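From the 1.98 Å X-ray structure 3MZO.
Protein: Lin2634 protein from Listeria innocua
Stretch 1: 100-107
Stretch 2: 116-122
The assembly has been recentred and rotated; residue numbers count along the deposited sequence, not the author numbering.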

HETATM    1  N   MSE B 100     -25.532  -4.148 -18.274  1.00 47.97           N
HETATM    2  CA  MSE B 100     -24.343  -3.312 -18.312  1.00 48.01           C
HETATM    3  C   MSE B 100     -23.277  -3.912 -19.233  1.00 47.13           C
HETATM    4  O   MSE B 100     -22.612  -3.163 -19.975  1.00 47.04           O
HETATM    5  CB  MSE B 100     -23.791  -3.076 -16.904  1.00 47.86           C
HETATM    6  CG  MSE B 100     -24.650  -2.163 -16.079  1.00 45.88           C
HETATM    7 SE   MSE B 100     -23.846  -1.834 -14.330  0.75 47.52          SE
HETATM    8  CE  MSE B 100     -22.395  -0.587 -14.759  1.00 30.88           C
ATOM      9  N   THR B 101     -23.148  -5.246 -19.207  1.00 44.58           N
ATOM     10  CA  THR B 101     -22.204  -5.965 -20.081  1.00 44.51           C
ATOM     11  C   THR B 101     -22.591  -5.798 -21.554  1.00 43.35           C
ATOM     12  O   THR B 101     -21.730  -5.556 -22.384  1.00 41.25           O
ATOM     13  CB  THR B 101     -22.077  -7.492 -19.737  1.00 43.90           C
ATOM     14  OG1 THR B 101     -21.629  -7.652 -18.386  1.00 42.99           O
ATOM     15  CG2 THR B 101     -21.082  -8.159 -20.645  1.00 39.93           C
ATOM     16  N   LYS B 102     -23.883  -5.897 -21.855  1.00 43.97           N
ATOM     17  CA  LYS B 102     -24.387  -5.688 -23.214  1.00 46.18           C
ATOM     18  C   LYS B 102     -24.037  -4.261 -23.720  1.00 46.70           C
ATOM     19  O   LYS B 102     -23.591  -4.082 -24.866  1.00 45.92           O
ATOM     20  CB  LYS B 102     -25.908  -5.943 -23.254  1.00 47.18           C
ATOM     21  CG  LYS B 102     -26.599  -5.667 -24.601  1.00 50.47           C
ATOM     22  N   ASN B 103     -24.241  -3.263 -22.860  1.00 44.37           N
ATOM     23  CA  ASN B 103     -23.962  -1.868 -23.207  1.00 44.38           C
ATOM     24  C   ASN B 103     -22.447  -1.624 -23.278  1.00 42.85           C
ATOM     25  O   ASN B 103     -21.970  -0.827 -24.093  1.00 43.42           O
ATOM     26  CB  ASN B 103     -24.628  -0.916 -22.196  1.00 45.48           C
ATOM     27  CG  ASN B 103     -26.148  -1.167 -22.045  1.00 51.58           C
ATOM     28  OD1 ASN B 103     -26.758  -1.870 -22.857  1.00 56.36           O
ATOM     29  ND2 ASN B 103     -26.750  -0.607 -20.988  1.00 55.64           N
ATOM     30  N   PHE B 104     -21.678  -2.289 -22.418  1.00 41.20           N
ATOM     31  CA  PHE B 104     -20.221  -2.175 -22.500  1.00 40.19           C
ATOM     32  C   PHE B 104     -19.750  -2.624 -23.897  1.00 38.75           C
ATOM     33  O   PHE B 104     -19.037  -1.896 -24.585  1.00 38.94           O
ATOM     34  CB  PHE B 104     -19.523  -2.993 -21.403  1.00 40.53           C
ATOM     35  CG  PHE B 104     -18.027  -3.049 -21.557  1.00 43.09           C
ATOM     36  CD1 PHE B 104     -17.434  -4.008 -22.375  1.00 47.60           C
ATOM     37  CD2 PHE B 104     -17.217  -2.136 -20.905  1.00 49.16           C
ATOM     38  CE1 PHE B 104     -16.058  -4.056 -22.553  1.00 51.77           C
ATOM     39  CE2 PHE B 104     -15.818  -2.183 -21.071  1.00 53.83           C
ATOM     40  CZ  PHE B 104     -15.246  -3.147 -21.899  1.00 54.02           C
ATOM     41  N   ILE B 105     -20.185  -3.813 -24.313  1.00 38.81           N
ATOM     42  CA  ILE B 105     -19.787  -4.397 -25.608  1.00 38.64           C
ATOM     43  C   ILE B 105     -20.183  -3.494 -26.773  1.00 40.40           C
ATOM     44  O   ILE B 105     -19.386  -3.278 -27.692  1.00 39.86           O
ATOM     45  CB  ILE B 105     -20.356  -5.839 -25.772  1.00 39.68           C
ATOM     46  CG1 ILE B 105     -19.726  -6.758 -24.699  1.00 38.00           C
ATOM     47  CG2 ILE B 105     -20.080  -6.395 -27.184  1.00 35.46           C
ATOM     48  CD1 ILE B 105     -20.457  -8.040 -24.430  1.00 36.00           C
ATOM     49  N   SER B 106     -21.398  -2.940 -26.711  1.00 42.29           N
ATOM     50  CA  SER B 106     -21.911  -2.087 -27.771  1.00 44.89           C
ATOM     51  C   SER B 106     -21.099  -0.808 -27.912  1.00 46.66           C
ATOM     52  O   SER B 106     -20.917  -0.310 -29.025  1.00 45.91           O
ATOM     53  CB  SER B 106     -23.393  -1.745 -27.523  1.00 47.15           C
ATOM     54  OG  SER B 106     -24.182  -2.923 -27.483  1.00 48.26           O
ATOM     55  N   ARG B 107     -20.618  -0.281 -26.786  1.00 47.71           N
ATOM     56  CA  ARG B 107     -19.848   0.973 -26.773  1.00 49.58           C
ATOM     57  C   ARG B 107     -18.375   0.809 -27.076  1.00 47.72           C
ATOM     58  O   ARG B 107     -17.799   1.622 -27.798  1.00 50.55           O
ATOM     59  CB  ARG B 107     -19.949   1.661 -25.409  1.00 50.48           C
ATOM     60  CG  ARG B 107     -21.022   2.704 -25.309  1.00 61.53           C
ATOM     61  CD  ARG B 107     -21.059   3.292 -23.911  1.00 67.85           C
ATOM     62  NE  ARG B 107     -22.105   4.304 -23.775  1.00 75.51           N
ATOM     63  N   ILE B 116     -18.550 -12.105 -30.809  1.00 38.05           N
ATOM     64  CA  ILE B 116     -17.661 -12.998 -30.093  1.00 37.27           C
ATOM     65  C   ILE B 116     -17.549 -12.588 -28.609  1.00 34.83           C
ATOM     66  O   ILE B 116     -17.669 -13.445 -27.723  1.00 34.41           O
ATOM     67  CB  ILE B 116     -16.304 -13.129 -30.820  1.00 40.77           C
ATOM     68  CG1 ILE B 116     -15.649 -14.470 -30.482  1.00 49.48           C
ATOM     69  CG2 ILE B 116     -15.402 -11.973 -30.489  1.00 48.09           C
ATOM     70  CD1 ILE B 116     -14.213 -14.579 -30.945  1.00 56.27           C
ATOM     71  N   TYR B 117     -17.409 -11.285 -28.335  1.00 34.21           N
ATOM     72  CA  TYR B 117     -17.402 -10.773 -26.959  1.00 32.98           C
ATOM     73  C   TYR B 117     -18.739 -10.927 -26.206  1.00 33.38           C
ATOM     74  O   TYR B 117     -18.733 -11.178 -24.994  1.00 31.42           O
ATOM     75  CB  TYR B 117     -16.755  -9.363 -26.883  1.00 34.32           C
ATOM     76  CG  TYR B 117     -15.257  -9.570 -26.949  1.00 35.05           C
ATOM     77  CD1 TYR B 117     -14.592  -9.617 -28.180  1.00 34.00           C
ATOM     78  CD2 TYR B 117     -14.512  -9.872 -25.783  1.00 37.77           C
ATOM     79  CE1 TYR B 117     -13.228  -9.906 -28.249  1.00 40.32           C
ATOM     80  CE2 TYR B 117     -13.123 -10.154 -25.839  1.00 32.97           C
ATOM     81  CZ  TYR B 117     -12.496 -10.189 -27.079  1.00 39.67           C
ATOM     82  OH  TYR B 117     -11.155 -10.491 -27.186  1.00 41.68           O
ATOM     83  N   ARG B 118     -19.874 -10.831 -26.902  1.00 34.48           N
ATOM     84  CA  ARG B 118     -21.171 -11.198 -26.291  1.00 36.27           C
ATOM     85  C   ARG B 118     -21.174 -12.672 -25.848  1.00 34.58           C
ATOM     86  O   ARG B 118     -21.635 -13.020 -24.756  1.00 35.55           O
ATOM     87  CB  ARG B 118     -22.353 -10.937 -27.240  1.00 38.59           C
ATOM     88  CG  ARG B 118     -22.714  -9.465 -27.323  1.00 41.61           C
ATOM     89  CD  ARG B 118     -24.010  -9.163 -28.081  1.00 41.94           C
ATOM     90  NE  ARG B 118     -23.823  -7.913 -28.824  1.00 48.51           N
ATOM     91  CZ  ARG B 118     -23.715  -6.686 -28.284  1.00 53.56           C
ATOM     92  NH1 ARG B 118     -23.822  -6.480 -26.964  1.00 48.11           N
ATOM     93  NH2 ARG B 118     -23.521  -5.635 -29.080  1.00 50.52           N
ATOM     94  N   HIS B 119     -20.640 -13.532 -26.686  1.00 33.96           N
ATOM     95  CA  HIS B 119     -20.503 -14.928 -26.316  1.00 34.29           C
ATOM     96  C   HIS B 119     -19.508 -15.144 -25.152  1.00 34.17           C
ATOM     97  O   HIS B 119     -19.775 -15.900 -24.212  1.00 32.34           O
ATOM     98  CB  HIS B 119     -20.058 -15.741 -27.524  1.00 34.22           C
ATOM     99  CG  HIS B 119     -19.698 -17.145 -27.180  1.00 38.26           C
ATOM    100  ND1 HIS B 119     -20.651 -18.107 -26.910  1.00 43.07           N
ATOM    101  CD2 HIS B 119     -18.492 -17.749 -27.025  1.00 39.69           C
ATOM    102  CE1 HIS B 119     -20.044 -19.248 -26.613  1.00 45.56           C
ATOM    103  NE2 HIS B 119     -18.736 -19.060 -26.690  1.00 37.97           N
ATOM    104  N   LEU B 120     -18.348 -14.495 -25.232  1.00 32.99           N
ATOM    105  CA  LEU B 120     -17.319 -14.654 -24.225  1.00 32.83           C
ATOM    106  C   LEU B 120     -17.748 -14.160 -22.852  1.00 33.21           C
ATOM    107  O   LEU B 120     -17.329 -14.721 -21.851  1.00 32.80           O
ATOM    108  CB  LEU B 120     -16.024 -13.936 -24.657  1.00 31.26           C
ATOM    109  CG  LEU B 120     -15.241 -14.526 -25.840  1.00 33.20           C
ATOM    110  CD1 LEU B 120     -13.965 -13.699 -26.135  1.00 30.11           C
ATOM    111  CD2 LEU B 120     -14.873 -15.975 -25.567  1.00 30.46           C
ATOM    112  N   LEU B 121     -18.589 -13.127 -22.806  1.00 34.74           N
ATOM    113  CA  LEU B 121     -18.924 -12.443 -21.552  1.00 35.46           C
ATOM    114  C   LEU B 121     -20.347 -12.703 -21.055  1.00 38.44           C
ATOM    115  O   LEU B 121     -20.776 -12.092 -20.084  1.00 40.60           O
ATOM    116  CB  LEU B 121     -18.705 -10.935 -21.712  1.00 37.45           C
ATOM    117  CG  LEU B 121     -17.267 -10.520 -22.052  1.00 37.54           C
ATOM    118  CD1 LEU B 121     -17.219  -9.015 -22.306  1.00 33.38           C
ATOM    119  CD2 LEU B 121     -16.342 -10.915 -20.911  1.00 37.64           C
ATOM    120  N   LYS B 122     -21.079 -13.615 -21.689  1.00 37.56           N
ATOM    121  CA  LYS B 122     -22.366 -14.041 -21.137  1.00 37.78           C
ATOM    122  C   LYS B 122     -22.105 -14.966 -19.953  1.00 36.70           C
ATOM    123  O   LYS B 122     -20.996 -15.495 -19.811  1.00 34.39           O
ATOM    124  CB  LYS B 122     -23.200 -14.785 -22.189  1.00 37.33           C
ATOM    125  CG  LYS B 122     -22.737 -16.211 -22.468  1.00 41.03           C
ATOM    126  CD  LYS B 122     -23.581 -16.821 -23.576  1.00 43.56           C
ATOM    127  CE  LYS B 122     -23.098 -18.203 -23.941  1.00 44.18           C
ATOM    128  NZ  LYS B 122     -23.818 -18.660 -25.157  1.00 47.21           N
TER

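A single backbone carbonyl, that of Lys-102, serves three donors at once, and one of them arrives from the neighbouring helix. Within its own helix, Lys-102 O accepts the regular bond from Ser-106 N (3.1 Å) and a second from Ser-106 OG (2.9 Å), one turn on. Across the contact, Arg-118 NH1 donates to the same Lys-102 O at 3.2 Å, with an N-H...O angle of 152°. The hydroxyl that gives its proton to the carbonyl is itself an acceptor: Arg-118 NH2 reaches Ser-106 OG at 3.2 Å and 154°. The two nitrogens of one guanidinium thus grip a carbonyl and a hydroxyl already joined to each other, and the four groups close a compact polar ring. The example illustrates how a helix carbonyl, though committed to its i+4 amide, retains enough accepting capacity to be read by a long side chain from outside.

The arginine earns this position by its reach. Its CA-to-CB bond points sideways, yet the end of the chain comes nearer to the other helix, and the residue has 94 Å² covered, the largest share of any in the contact. Both acceptors lie near the guanidinium plane, where the N-H bonds point, and Ile-105 CG2 lies over one face.

Beside this polar ring, the helices, running roughly antiparallel at 152° with axes 10.1 Å apart at closest approach, meet through aliphatic packing. The CA-to-CB bond of Ile-105 points toward the partner helix, and the residue is central: its CD1 lies 4.0 Å from Leu-121 CD1 and 3.6 Å from the backbone Tyr-117 O, while Ile-105 CG2 lies a looser 4.5 Å from Tyr-117 CB. The end of the tyrosine side chain leads away. One turn earlier, Thr-101 CG2 packs 3.8 Å from Leu-121 CB, while the threonine hydroxyl is satisfied elsewhere in the structure.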